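PDB 2BAB: putative aminooxidase from Propionibacterium acnes, which is an FAD-binding fatty acid isomerase of the flavin amine oxidase family, probably converting linoleic acid to the conjugated (10E,12Z)-octadecadienoic acid found bound to it. Local coordinates for residues K80-K85 and W201-Q206; P108-A113 and A157-I162; D233-I238 and E246-V251. All coordinates share one frame; numbering follows the deposited sequence.

The three contacts lie well apart in one flavin amine oxidase fold, and none touches another. Interaction 1 joins two loops near the FAD and the bound fatty acid. Interaction 2 comes from the chain between the two segments of interaction 1 and packs helix 106-122 against helix 158-162; its centre lies about 30 Å from that of interaction 1. Interaction 3 follows later in the sequence, where hairpin 236-240/244-247 runs into strand 249-252 of the parallel sheet; its centre is about 38 Å from interaction 1 and about 49 Å from interaction 2, across the chain's centre. Together they sample the cofactor region, the helical part and the Rossmann-like part of the molecule.

Interaction 1 (K80-K85 and W201-Q206); sequences KVDGPK and WADGTQ. With BU1 (1,4-butanediol), chain G.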
loop_
_atom_site.group_PDB
_atom_site.type_symbol
_atom_site.label_atom_id
_atom_site.label_comp_id
_atom_site.label_asym_id
_atom_site.label_seq_id
_atom_site.Cartn_x
_atom_site.Cartn_y
_atom_site.Cartn_z
ATOM N N LYS A 80 17.457 9.517 6.246
ATOM C CA LYS A 80 17.408 8.959 7.586
ATOM C C LYS A 80 15.973 8.965 8.092
ATOM O O LYS A 80 15.170 9.832 7.703
ATOM C CB LYS A 80 18.257 9.784 8.561
ATOM C CG LYS A 80 19.684 10.018 8.163
ATOM C CD LYS A 80 20.488 8.746 8.259
ATOM C CE LYS A 80 21.977 9.010 7.984
ATOM N NZ LYS A 80 22.694 7.701 7.824
ATOM N N VAL A 81 15.657 8.004 8.959
ATOM C CA VAL A 81 14.370 7.971 9.666
ATOM C C VAL A 81 14.463 9.063 10.734
ATOM O O VAL A 81 15.240 8.952 11.696
ATOM C CB VAL A 81 14.099 6.579 10.295
ATOM C CG1 VAL A 81 12.815 6.594 11.151
ATOM C CG2 VAL A 81 14.021 5.492 9.190
ATOM N N ASP A 82 13.746 10.161 10.510
ATOM C CA ASP A 82 13.940 11.375 11.309
ATOM C C ASP A 82 12.671 12.171 11.567
ATOM O O ASP A 82 12.749 13.350 11.918
ATOM C CB ASP A 82 15.011 12.267 10.647
ATOM C CG ASP A 82 14.645 12.680 9.216
ATOM O OD1 ASP A 82 13.484 12.464 8.802
ATOM O OD2 ASP A 82 15.532 13.225 8.512
ATOM N N GLY A 83 11.514 11.523 11.404
ATOM C CA GLY A 83 10.221 12.173 11.547
ATOM C C GLY A 83 9.712 12.145 12.981
ATOM O O GLY A 83 10.297 11.499 13.822
ATOM N N PRO A 84 8.607 12.854 13.260
ATOM C CA PRO A 84 8.052 12.851 14.607
ATOM C C PRO A 84 7.514 11.477 15.004
ATOM O O PRO A 84 7.037 10.696 14.158
ATOM C CB PRO A 84 6.918 13.895 14.553
ATOM C CG PRO A 84 6.973 14.504 13.230
ATOM C CD PRO A 84 7.806 13.659 12.325
ATOM N N LYS A 85 7.625 11.198 16.293
ATOM C CA LYS A 85 7.186 9.961 16.890
ATOM C C LYS A 85 5.679 9.791 16.789
ATOM O O LYS A 85 4.930 10.731 17.016
ATOM C CB LYS A 85 7.558 9.958 18.374
ATOM C CG LYS A 85 7.231 8.650 19.101
ATOM C CD LYS A 85 7.769 8.655 20.567
ATOM C CE LYS A 85 8.264 7.282 21.013
ATOM N NZ LYS A 85 7.417 6.163 20.563
ATOM N N TRP A 201 9.311 10.154 8.612
ATOM C CA TRP A 201 10.264 11.070 7.960
ATOM C C TRP A 201 9.796 12.517 8.054
ATOM O O TRP A 201 8.655 12.835 7.679
ATOM C CB TRP A 201 10.444 10.663 6.488
ATOM C CG TRP A 201 11.081 9.335 6.378
ATOM C CD1 TRP A 201 12.407 9.075 6.288
ATOM C CD2 TRP A 201 10.413 8.059 6.391
ATOM N NE1 TRP A 201 12.624 7.706 6.236
ATOM C CE2 TRP A 201 11.411 7.063 6.290
ATOM C CE3 TRP A 201 9.075 7.666 6.505
ATOM C CZ2 TRP A 201 11.107 5.672 6.288
ATOM C CZ3 TRP A 201 8.759 6.288 6.467
ATOM C CH2 TRP A 201 9.783 5.309 6.381
ATOM N N ALA A 202 10.691 13.382 8.536
ATOM C CA ALA A 202 10.406 14.800 8.708
ATOM C C ALA A 202 10.036 15.466 7.395
ATOM O O ALA A 202 9.159 16.319 7.363
ATOM C CB ALA A 202 11.614 15.535 9.391
ATOM N N ASP A 203 10.697 15.044 6.325
ATOM C CA ASP A 203 10.516 15.590 4.982
ATOM C C ASP A 203 9.458 14.821 4.182
ATOM O O ASP A 203 9.211 15.111 3.014
ATOM C CB ASP A 203 11.861 15.552 4.241
ATOM C CG ASP A 203 12.929 16.363 4.962
ATOM O OD1 ASP A 203 12.759 17.596 5.012
ATOM O OD2 ASP A 203 13.888 15.771 5.510
ATOM N N GLY A 204 8.840 13.842 4.828
ATOM C CA GLY A 204 7.776 13.059 4.224
ATOM C C GLY A 204 8.341 11.835 3.542
ATOM O O GLY A 204 9.509 11.829 3.113
ATOM N N THR A 205 7.519 10.791 3.431
ATOM C CA THR A 205 7.916 9.573 2.734
ATOM C C THR A 205 8.285 9.865 1.272
ATOM O O THR A 205 9.159 9.211 0.705
ATOM C CB THR A 205 6.765 8.518 2.736
ATOM O OG1 THR A 205 5.586 9.122 2.176
ATOM C CG2 THR A 205 6.493 7.996 4.160
ATOM N N GLN A 206 7.626 10.859 0.664
ATOM C CA GLN A 206 7.965 11.259 -0.717
ATOM C C GLN A 206 9.440 11.620 -0.912
ATOM O O GLN A 206 10.021 11.338 -1.966
ATOM C CB GLN A 206 7.113 12.445 -1.175
ATOM C CG GLN A 206 7.273 12.764 -2.668
ATOM C CD GLN A 206 6.333 13.836 -3.150
ATOM O OE1 GLN A 206 5.807 14.613 -2.354
ATOM N NE2 GLN A 206 6.133 13.906 -4.468
HETATM C C1 BU1 G . 9.993 19.587 5.951
HETATM C C2 BU1 G . 10.592 20.365 7.128
HETATM C C3 BU1 G . 11.157 19.426 8.177
HETATM C C4 BU1 G . 10.992 19.963 9.603
HETATM O O5 BU1 G . 8.838 18.849 6.394
HETATM O O6 BU1 G . 11.618 19.046 10.526
HETATM O O HOH W 1 13.037 13.308 6.320
HETATM O O HOH W 2 15.381 15.859 7.696
#
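A type I beta turn, Trp201 to Gly204, leads into helix 205-215 and meets the loop between helix 68-77 and strand 88-91 close to the flavin. Asp82 is the polar side of the contact. Its OD1 takes the backbone N-H of Ala202 at 3.0 Å in a nearly straight bond (165°), the N-H coming in on the anti side of the carboxylate, 31° out of its plane. The side chain reaches this N-H with CG set between backbone N and carbonyl carbon (chi1 59°). Gly83 CA comes within 3.3 Å of Ala202 N, so the two backbones pack directly on each other.

Earlier in the loop, at Lys80 and Val81, the Trp201 indole lies against the backbone: CD1 is 3.2 Å from Lys80 O, while Val81 CG2 meets CZ2 at 4.1 Å, the two side chains crossing obliquely. Met74 of helix 68-77 also touches both Val81 and Trp201. A 1,4-butanediol molecule donates from O5 to Ala202 O at 2.7 Å.

Asp82 and Asp203 bring OD2 atoms to 4.3 Å, with two waters between the side chains. Water 1 donates to Asp82 OD1 and Asp203 OD2 and accepts from Asp203 N; water 2 donates to both OD2 atoms. The hydrogens these waters donate probably ease the repulsion of two like charges at the protein surface.

Interaction 2 (P108-A113 and A157-I162); sequences PQVMAA and ARDLWI. With BU1 (1,4-butanediol), chain I.
Helix 106-122 passes the start of helix 158-162 with Val110 and Ala157 as the nearest backbone pair, their CA atoms 4.9 Å apart. Alanines at 113 and 157 fit this close approach: Ala113 CB sits 3.4 Å from Ala157 N and 3.9 Å from Ala157 CB, methyl against methyl and backbone.

One turn earlier on the first helix, Val110 points at the second. Its chi1 of 168° puts CG1 anti to the backbone N and CG2 beside that N, which turns CG2 to the side chain of Asp159, 3.5 Å from its CB and 3.4 Å from OD2; the valine and aspartate side chains cross at about a right angle. CG1 also touches Asp159 CB, and it meets Leu160 CB at 4.2 Å and C3 of a bound 1,4-butanediol at 3.7 Å. Leu160 CD1 reaches the same diol from the other helix, and Met111, its chain bent at chi2 and chi3, brings CG and SD to within 3.8 Å of the diol O6. The diol is hydrogen-bonded to Asn163 ND2.

Around this core, Val114 of helix 106-122 continues the apolar surface against Ala157, Leu160 and Trp161, and Met190 and Met191 of helix 187-195 touch Leu160.

The chemistry here is almost wholly van der Waals. Asp159 brings a carboxylate to a valine methyl, but its charge is answered elsewhere: OD2 forms a salt bridge with Arg106 NE, at the start of the same helix that carries Val110. The two helices are thus held by close apolar contact in the middle and by an ion pair at one margin.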
loop_
_atom_site.group_PDB
_atom_site.type_symbol
_atom_site.label_atom_id
_atom_site.label_comp_id
_atom_site.label_asym_id
_atom_site.label_seq_id
_atom_site.Cartn_x
_atom_site.Cartn_y
_atom_site.Cartn_z
ATOM N N PRO A 108 -6.658 -10.408 27.642
ATOM C CA PRO A 108 -6.083 -11.751 27.674
ATOM C C PRO A 108 -6.560 -12.667 26.551
ATOM O O PRO A 108 -5.759 -13.422 26.016
ATOM C CB PRO A 108 -6.551 -12.293 29.021
ATOM C CG PRO A 108 -6.740 -11.087 29.851
ATOM C CD PRO A 108 -7.299 -10.066 28.922
ATOM N N GLN A 109 -7.848 -12.595 26.206
ATOM C CA GLN A 109 -8.401 -13.407 25.126
ATOM C C GLN A 109 -7.705 -13.101 23.806
ATOM O O GLN A 109 -7.313 -14.015 23.068
ATOM C CB GLN A 109 -9.909 -13.150 24.964
ATOM C CG GLN A 109 -10.749 -13.642 26.123
ATOM C CD GLN A 109 -12.210 -13.211 26.025
ATOM O OE1 GLN A 109 -12.558 -12.288 25.281
ATOM N NE2 GLN A 109 -13.071 -13.875 26.802
ATOM N N VAL A 110 -7.551 -11.810 23.526
ATOM C CA VAL A 110 -6.879 -11.347 22.320
ATOM C C VAL A 110 -5.424 -11.822 22.291
ATOM O O VAL A 110 -5.005 -12.494 21.347
ATOM C CB VAL A 110 -6.940 -9.804 22.188
ATOM C CG1 VAL A 110 -5.993 -9.315 21.091
ATOM C CG2 VAL A 110 -8.395 -9.358 21.921
ATOM N N MET A 111 -4.678 -11.493 23.338
ATOM C CA MET A 111 -3.246 -11.815 23.385
ATOM C C MET A 111 -2.948 -13.328 23.429
ATOM O O MET A 111 -1.919 -13.774 22.907
ATOM C CB MET A 111 -2.573 -11.062 24.526
ATOM C CG MET A 111 -2.618 -9.514 24.374
ATOM S SD MET A 111 -2.297 -8.903 22.680
ATOM C CE MET A 111 -0.547 -9.295 22.497
ATOM N N ALA A 112 -3.855 -14.111 24.018
ATOM C CA ALA A 112 -3.771 -15.571 23.942
ATOM C C ALA A 112 -3.958 -16.061 22.511
ATOM O O ALA A 112 -3.233 -16.953 22.058
ATOM C CB ALA A 112 -4.803 -16.239 24.885
ATOM N N ALA A 113 -4.924 -15.490 21.785
ATOM C CA ALA A 113 -5.104 -15.848 20.382
ATOM C C ALA A 113 -3.880 -15.451 19.564
ATOM O O ALA A 113 -3.509 -16.144 18.624
ATOM C CB ALA A 113 -6.359 -15.208 19.802
ATOM N N ALA A 157 -7.628 -12.626 17.942
ATOM C CA ALA A 157 -6.416 -11.971 17.434
ATOM C C ALA A 157 -6.740 -10.830 16.453
ATOM O O ALA A 157 -5.913 -9.940 16.233
ATOM C CB ALA A 157 -5.466 -12.993 16.774
ATOM N N ARG A 158 -7.933 -10.869 15.864
ATOM C CA ARG A 158 -8.376 -9.825 14.957
ATOM C C ARG A 158 -8.376 -8.441 15.630
ATOM O O ARG A 158 -8.201 -7.444 14.939
ATOM C CB ARG A 158 -9.764 -10.147 14.374
ATOM C CG ARG A 158 -10.933 -9.711 15.244
ATOM C CD ARG A 158 -12.260 -10.247 14.767
ATOM N NE ARG A 158 -12.592 -9.871 13.388
ATOM C CZ ARG A 158 -13.097 -8.706 13.005
ATOM N NH1 ARG A 158 -13.312 -7.747 13.880
ATOM N NH2 ARG A 158 -13.394 -8.501 11.729
ATOM N N ASP A 159 -8.571 -8.372 16.958
ATOM C CA ASP A 159 -8.571 -7.079 17.656
ATOM C C ASP A 159 -7.232 -6.374 17.510
ATOM O O ASP A 159 -7.188 -5.151 17.437
ATOM C CB ASP A 159 -8.882 -7.208 19.159
ATOM C CG ASP A 159 -10.327 -7.547 19.432
ATOM O OD1 ASP A 159 -11.008 -8.062 18.505
ATOM O OD2 ASP A 159 -10.769 -7.301 20.577
ATOM N N LEU A 160 -6.149 -7.144 17.511
ATOM C CA LEU A 160 -4.806 -6.579 17.357
ATOM C C LEU A 160 -4.443 -6.306 15.895
ATOM O O LEU A 160 -3.824 -5.276 15.588
ATOM C CB LEU A 160 -3.766 -7.502 17.971
ATOM C CG LEU A 160 -2.362 -6.912 18.095
ATOM C CD1 LEU A 160 -2.294 -5.923 19.304
ATOM C CD2 LEU A 160 -1.305 -8.018 18.202
ATOM N N TRP A 161 -4.782 -7.249 15.016
ATOM C CA TRP A 161 -4.496 -7.111 13.575
ATOM C C TRP A 161 -5.362 -6.037 12.886
ATOM O O TRP A 161 -4.934 -5.460 11.904
ATOM C CB TRP A 161 -4.658 -8.466 12.865
ATOM C CG TRP A 161 -3.343 -9.158 12.600
ATOM C CD1 TRP A 161 -2.626 -9.112 11.444
ATOM C CD2 TRP A 161 -2.578 -9.948 13.514
ATOM N NE1 TRP A 161 -1.468 -9.826 11.572
ATOM C CE2 TRP A 161 -1.406 -10.348 12.837
ATOM C CE3 TRP A 161 -2.766 -10.356 14.839
ATOM C CZ2 TRP A 161 -0.435 -11.137 13.431
ATOM C CZ3 TRP A 161 -1.795 -11.140 15.434
ATOM C CH2 TRP A 161 -0.642 -11.525 14.727
ATOM N N ILE A 162 -6.571 -5.774 13.386
ATOM C CA ILE A 162 -7.497 -4.904 12.642
ATOM C C ILE A 162 -7.026 -3.452 12.555
ATOM O O ILE A 162 -7.224 -2.828 11.518
ATOM C CB ILE A 162 -8.934 -4.948 13.196
ATOM C CG1 ILE A 162 -9.907 -4.311 12.189
ATOM C CG2 ILE A 162 -9.014 -4.304 14.577
ATOM C CD1 ILE A 162 -11.409 -4.486 12.508
HETATM C C1 BU1 I . -5.520 -3.723 20.507
HETATM C C2 BU1 I . -6.308 -4.735 21.301
HETATM C C3 BU1 I . -5.425 -5.762 21.983
HETATM C C4 BU1 I . -5.713 -5.769 23.473
HETATM O O5 BU1 I . -6.341 -2.567 20.361
HETATM O O6 BU1 I . -4.623 -6.347 24.168
#

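Interaction 3 (D233-I238 and E246-V251); sequences DGKVHI and ESDVLV
Val236 and Ser247 form a hydrogen-bonded antiparallel pair in the beta hairpin of strands 236-240 and 244-247. Val236 N donates to Ser247 O at 2.8 Å, and Ser247 N returns a straighter bond (172°) to Val236 O at 2.7 Å. The neighbouring pair, His237 with Glu246, is non-hydrogen-bonded; there the imidazole ND1 lies 3.8 Å from Glu246 CB, with ring and carboxylate planes 77° apart.

Past Ser247 the chain turns at Asp248 and enters strand 249-252 of the parallel sheet. Val236 follows it round: CG1, anti to the backbone N (chi1 -177°), meets Leu250 CB at 4.0 Å. Ile229 of strand 226-230 touches both residues, joining the small antiparallel sheet to the Rossmann-like one.

On the face of His237 and Glu246, the Lys235 aliphatic chain passes over the glutamate at a slant, CE 3.2 Å from OE2, and runs alongside Asp248 in the same direction. Its NZ stays beyond salt-bridge range of both acids. Those carboxylates are instead held by Arg8, whose NH2 bridges Glu246 OE2 and Asp248 OD1, while Asp244 OD2 takes up His237 NE2 and probably helps fix the ring.

A solvent link also joins lysine and aspartate: water 4 lies doubtfully close to Lys235 NZ, at 2.5 Å, and donates to Asp248 OD1 at 2.8 Å.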
loop_
_atom_site.group_PDB
_atom_site.type_symbol
_atom_site.label_atom_id
_atom_site.label_comp_id
_atom_site.label_asym_id
_atom_site.label_seq_id
_atom_site.Cartn_x
_atom_site.Cartn_y
_atom_site.Cartn_z
ATOM N N ASP A 233 6.126 -8.614 -32.831
ATOM C CA ASP A 233 7.429 -8.904 -33.434
ATOM C C ASP A 233 8.567 -8.980 -32.421
ATOM O O ASP A 233 9.715 -8.674 -32.743
ATOM C CB ASP A 233 7.750 -7.877 -34.545
ATOM C CG ASP A 233 6.750 -7.927 -35.708
ATOM O OD1 ASP A 233 6.614 -9.010 -36.325
ATOM O OD2 ASP A 233 6.107 -6.890 -36.015
ATOM N N GLY A 234 8.260 -9.409 -31.201
ATOM C CA GLY A 234 9.277 -9.478 -30.142
ATOM C C GLY A 234 9.754 -8.123 -29.626
ATOM O O GLY A 234 10.799 -8.026 -28.989
ATOM N N LYS A 235 8.978 -7.077 -29.894
ATOM C CA LYS A 235 9.319 -5.738 -29.447
ATOM C C LYS A 235 8.168 -5.093 -28.686
ATOM O O LYS A 235 7.021 -5.552 -28.734
ATOM C CB LYS A 235 9.707 -4.862 -30.643
ATOM C CG LYS A 235 10.999 -5.287 -31.330
ATOM C CD LYS A 235 12.190 -5.126 -30.405
ATOM C CE LYS A 235 13.520 -5.126 -31.172
ATOM N NZ LYS A 235 14.079 -6.490 -31.305
ATOM N N VAL A 236 8.505 -4.020 -27.974
ATOM C CA VAL A 236 7.518 -3.221 -27.260
ATOM C C VAL A 236 7.508 -1.843 -27.884
ATOM O O VAL A 236 8.551 -1.199 -27.990
ATOM C CB VAL A 236 7.854 -3.093 -25.752
ATOM C CG1 VAL A 236 6.754 -2.306 -25.040
ATOM C CG2 VAL A 236 8.055 -4.470 -25.117
ATOM N N HIS A 237 6.333 -1.388 -28.297
ATOM C CA HIS A 237 6.218 -0.069 -28.883
ATOM C C HIS A 237 5.267 0.814 -28.091
ATOM O O HIS A 237 4.113 0.462 -27.882
ATOM C CB HIS A 237 5.798 -0.129 -30.357
ATOM C CG HIS A 237 6.274 1.055 -31.138
ATOM N ND1 HIS A 237 7.521 1.106 -31.729
ATOM C CD2 HIS A 237 5.699 2.261 -31.372
ATOM C CE1 HIS A 237 7.679 2.280 -32.317
ATOM N NE2 HIS A 237 6.588 3.000 -32.117
ATOM N N ILE A 238 5.776 1.972 -27.674
ATOM C CA ILE A 238 5.066 2.873 -26.784
ATOM C C ILE A 238 4.725 4.182 -27.505
ATOM O O ILE A 238 5.617 4.889 -27.964
ATOM C CB ILE A 238 5.920 3.161 -25.512
ATOM C CG1 ILE A 238 6.247 1.848 -24.795
ATOM C CG2 ILE A 238 5.207 4.119 -24.573
ATOM C CD1 ILE A 238 7.079 2.019 -23.527
ATOM N N GLU A 246 10.440 2.560 -29.469
ATOM C CA GLU A 246 10.518 1.120 -29.347
ATOM C C GLU A 246 11.409 0.751 -28.175
ATOM O O GLU A 246 12.435 1.394 -27.925
ATOM C CB GLU A 246 11.074 0.505 -30.637
ATOM C CG GLU A 246 11.299 -0.995 -30.568
ATOM C CD GLU A 246 11.689 -1.594 -31.909
ATOM O OE1 GLU A 246 10.851 -1.562 -32.844
ATOM O OE2 GLU A 246 12.825 -2.108 -32.015
ATOM N N SER A 247 11.003 -0.300 -27.473
ATOM C CA SER A 247 11.775 -0.884 -26.392
ATOM C C SER A 247 11.819 -2.395 -26.579
ATOM O O SER A 247 11.047 -2.957 -27.348
ATOM C CB SER A 247 11.137 -0.548 -25.029
ATOM O OG SER A 247 11.239 0.826 -24.730
ATOM N N ASP A 248 12.712 -3.043 -25.849
ATOM C CA ASP A 248 12.865 -4.493 -25.881
ATOM C C ASP A 248 12.034 -5.201 -24.807
ATOM O O ASP A 248 11.581 -6.327 -25.019
ATOM C CB ASP A 248 14.335 -4.841 -25.698
ATOM C CG ASP A 248 15.203 -4.226 -26.777
ATOM O OD1 ASP A 248 14.816 -4.311 -27.959
ATOM O OD2 ASP A 248 16.252 -3.651 -26.448
ATOM N N VAL A 249 11.858 -4.527 -23.659
ATOM C CA VAL A 249 11.175 -5.077 -22.468
ATOM C C VAL A 249 10.260 -4.034 -21.809
ATOM O O VAL A 249 10.600 -2.843 -21.750
ATOM C CB VAL A 249 12.198 -5.506 -21.393
ATOM C CG1 VAL A 249 11.503 -6.228 -20.235
ATOM C CG2 VAL A 249 13.290 -6.353 -21.989
ATOM N N LEU A 250 9.116 -4.503 -21.306
ATOM C CA LEU A 250 8.135 -3.690 -20.608
ATOM C C LEU A 250 8.001 -4.196 -19.175
ATOM O O LEU A 250 7.712 -5.377 -18.959
ATOM C CB LEU A 250 6.786 -3.776 -21.319
ATOM C CG LEU A 250 5.615 -2.933 -20.799
ATOM C CD1 LEU A 250 5.925 -1.447 -20.815
ATOM C CD2 LEU A 250 4.370 -3.234 -21.635
ATOM N N VAL A 251 8.257 -3.310 -18.208
ATOM C CA VAL A 251 8.023 -3.593 -16.786
ATOM C C VAL A 251 6.898 -2.671 -16.291
ATOM O O VAL A 251 7.005 -1.442 -16.341
ATOM C CB VAL A 251 9.306 -3.431 -15.938
ATOM C CG1 VAL A 251 9.012 -3.631 -14.432
ATOM C CG2 VAL A 251 10.386 -4.402 -16.402
HETATM O O HOH W 3 12.866 -7.780 -27.116
HETATM O O HOH W 4 14.487 -6.939 -28.910
#